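Local atomic coordinates of thioredoxin (TrxA-1) (Sulfolobus solfataricus, PDB entry 3TCO), a protein that probably reduces protein disulfides through a redox-active pair of cysteines, as thioredoxins do in thiol-based electron transport. Residues G93-E97 against D98-S102. Numbering follows the deposited sequence.
Sequences GAVDE and DTLES
V95 and L100 meet where the chain leaves the edge strand 86-92 and winds into the C-terminal helix 97-107, and they illustrate how a helix start can be packed on one side and open on the other. CG1 of V95, set between its backbone N and carbonyl carbon (chi1 70°), reaches across L100 at about a right angle and lies 3.5 Å from L100 CB, with both leucine methyls also near it. The other branch, CG2 of V95, rests 3.7 Å from T99 CG2, so the valine straddles two consecutive helix residues. V95 also touches Y39 and L100 touches V46, which ties this apolar side to helix 34-49. The first turn is closed by the backbone: L100 N donates to D96 O at 2.9 Å, and E101 N to E97 O, the latter nearly straight at 168°.

The outer side, with D96 and D98, is polar and looser. D96 occupies the N-cap position without a capping bond from its carboxylate; D98, two residues on, turns OD1 back to accept a weak bond from T99 N at 2.8 Å. A separate acidic pair faces K49 of helix 34-49: the carboxylates of E97 and E101, one turn apart and with planes nearly perpendicular, bring their OE2 atoms to 2.8 Å. Two like charges this close would be expected to repel, and K49, which forms a salt bridge with E101 and a long, weak ion pair with E97, probably offsets part of this. A leucine in place of E101 would probably cost K49 its salt bridge here, leaving the long, weak pairing with E97. The i to i+4 bonds start helix 97-107, V95 packs the loop against it, and together they complete the C-terminal beta-beta-alpha unit of the thioredoxin fold.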
ATOM      1  N   GLY A  93      -1.551  10.654  -2.729  1.00 22.04           N
ATOM      2  CA  GLY A  93      -0.943  11.050  -3.991  1.00 21.17           C
ATOM      3  C   GLY A  93       0.204  10.117  -4.323  1.00 21.77           C
ATOM      4  O   GLY A  93       0.664   9.374  -3.456  1.00 21.18           O
ATOM      5  N   ALA A  94       0.669  10.132  -5.569  1.00 22.52           N
ATOM      6  CA  ALA A  94       1.779   9.269  -5.962  1.00 23.49           C
ATOM      7  C   ALA A  94       3.017   9.625  -5.120  1.00 24.49           C
ATOM      8  O   ALA A  94       3.498  10.759  -5.171  1.00 26.71           O
ATOM      9  CB  ALA A  94       2.075   9.452  -7.450  1.00 24.55           C
ATOM     10  N   VAL A  95       3.537   8.672  -4.347  1.00 23.38           N
ATOM     11  CA  VAL A  95       4.702   8.963  -3.512  1.00 22.02           C
ATOM     12  C   VAL A  95       6.014   8.912  -4.299  1.00 21.24           C
ATOM     13  O   VAL A  95       6.265   7.969  -5.052  1.00 20.44           O
ATOM     14  CB  VAL A  95       4.814   7.985  -2.308  1.00 23.56           C
ATOM     15  CG1 VAL A  95       5.173   6.610  -2.783  1.00 26.90           C
ATOM     16  CG2 VAL A  95       5.866   8.457  -1.348  1.00 23.59           C
ATOM     17  N   ASP A  96       6.844   9.937  -4.121  1.00 18.73           N
ATOM     18  CA  ASP A  96       8.134   9.998  -4.799  1.00 18.93           C
ATOM     19  C   ASP A  96       8.891   8.725  -4.435  1.00 15.68           C
ATOM     20  O   ASP A  96       8.812   8.264  -3.301  1.00 15.06           O
ATOM     21  CB  ASP A  96       8.943  11.211  -4.318  1.00 19.40           C
ATOM     22  CG  ASP A  96       8.338  12.525  -4.732  1.00 23.64           C
ATOM     23  OD1 ASP A  96       7.310  12.518  -5.449  1.00 24.76           O
ATOM     24  OD2 ASP A  96       8.896  13.571  -4.334  1.00 24.37           O
ATOM     25  N   GLU A  97       9.647   8.167  -5.369  1.00 14.97           N
ATOM     26  CA  GLU A  97      10.362   6.933  -5.062  1.00 14.95           C
ATOM     27  C   GLU A  97      11.296   7.092  -3.872  1.00 16.41           C
ATOM     28  O   GLU A  97      11.383   6.199  -3.024  1.00 15.92           O
ATOM     29  CB  GLU A  97      11.166   6.455  -6.266  1.00 13.85           C
ATOM     30  CG  GLU A  97      11.784   5.078  -6.060  1.00 16.11           C
ATOM     31  CD  GLU A  97      12.490   4.544  -7.295  1.00 17.87           C
ATOM     32  OE1 GLU A  97      12.153   4.981  -8.412  1.00 19.35           O
ATOM     33  OE2 GLU A  97      13.363   3.666  -7.144  1.00 17.47           O
ATOM     34  N   ASP A  98      12.003   8.217  -3.801  1.00 16.19           N
ATOM     35  CA  ASP A  98      12.923   8.402  -2.693  1.00 17.29           C
ATOM     36  C   ASP A  98      12.157   8.412  -1.371  1.00 17.96           C
ATOM     37  O   ASP A  98      12.567   7.770  -0.414  1.00 16.11           O
ATOM     38  CB  ASP A  98      13.786   9.674  -2.889  1.00 19.45           C
ATOM     39  CG  ASP A  98      12.965  10.952  -3.024  1.00 20.17           C
ATOM     40  OD1 ASP A  98      11.772  10.889  -3.385  1.00 20.67           O
ATOM     41  OD2 ASP A  98      13.538  12.039  -2.785  1.00 21.40           O
ATOM     42  N   THR A  99      11.024   9.098  -1.330  1.00 18.80           N
ATOM     43  CA  THR A  99      10.217   9.133  -0.116  1.00 19.60           C
ATOM     44  C   THR A  99       9.707   7.736   0.262  1.00 20.25           C
ATOM     45  O   THR A  99       9.705   7.362   1.435  1.00 18.90           O
ATOM     46  CB  THR A  99       9.014  10.076  -0.285  1.00 21.64           C
ATOM     47  OG1 THR A  99       9.494  11.401  -0.544  1.00 21.34           O
ATOM     48  CG2 THR A  99       8.155  10.094   0.985  1.00 23.20           C
ATOM     49  N   LEU A 100       9.285   6.965  -0.733  1.00 19.08           N
ATOM     50  CA  LEU A 100       8.776   5.622  -0.480  1.00 20.01           C
ATOM     51  C   LEU A 100       9.868   4.680   0.065  1.00 19.48           C
ATOM     52  O   LEU A 100       9.644   3.940   1.033  1.00 19.09           O
ATOM     53  CB  LEU A 100       8.166   5.060  -1.772  1.00 19.62           C
ATOM     54  CG  LEU A 100       7.430   3.720  -1.684  1.00 21.10           C
ATOM     55  CD1 LEU A 100       6.315   3.817  -0.643  1.00 21.12           C
ATOM     56  CD2 LEU A 100       6.872   3.356  -3.066  1.00 19.58           C
ATOM     57  N   GLU A 101      11.051   4.711  -0.542  1.00 19.50           N
ATOM     58  CA  GLU A 101      12.152   3.856  -0.096  1.00 19.58           C
ATOM     59  C   GLU A 101      12.636   4.299   1.280  1.00 19.47           C
ATOM     60  O   GLU A 101      12.981   3.472   2.136  1.00 20.18           O
ATOM     61  CB  GLU A 101      13.305   3.916  -1.112  1.00 20.94           C
ATOM     62  CG  GLU A 101      12.889   3.426  -2.484  1.00 21.78           C
ATOM     63  CD  GLU A 101      13.930   3.665  -3.565  1.00 25.19           C
ATOM     64  OE1 GLU A 101      14.662   4.678  -3.494  1.00 25.07           O
ATOM     65  OE2 GLU A 101      13.987   2.850  -4.508  1.00 25.65           O
ATOM     66  N   SER A 102      12.656   5.612   1.490  1.00 18.30           N
ATOM     67  CA  SER A 102      13.087   6.191   2.756  1.00 19.78           C
ATOM     68  C   SER A 102      12.146   5.756   3.882  1.00 20.22           C
ATOM     69  O   SER A 102      12.587   5.414   4.991  1.00 18.96           O
ATOM     70  CB  SER A 102      13.096   7.719   2.645  1.00 21.23           C
ATOM     71  OG  SER A 102      13.580   8.306   3.834  1.00 26.88           O
TER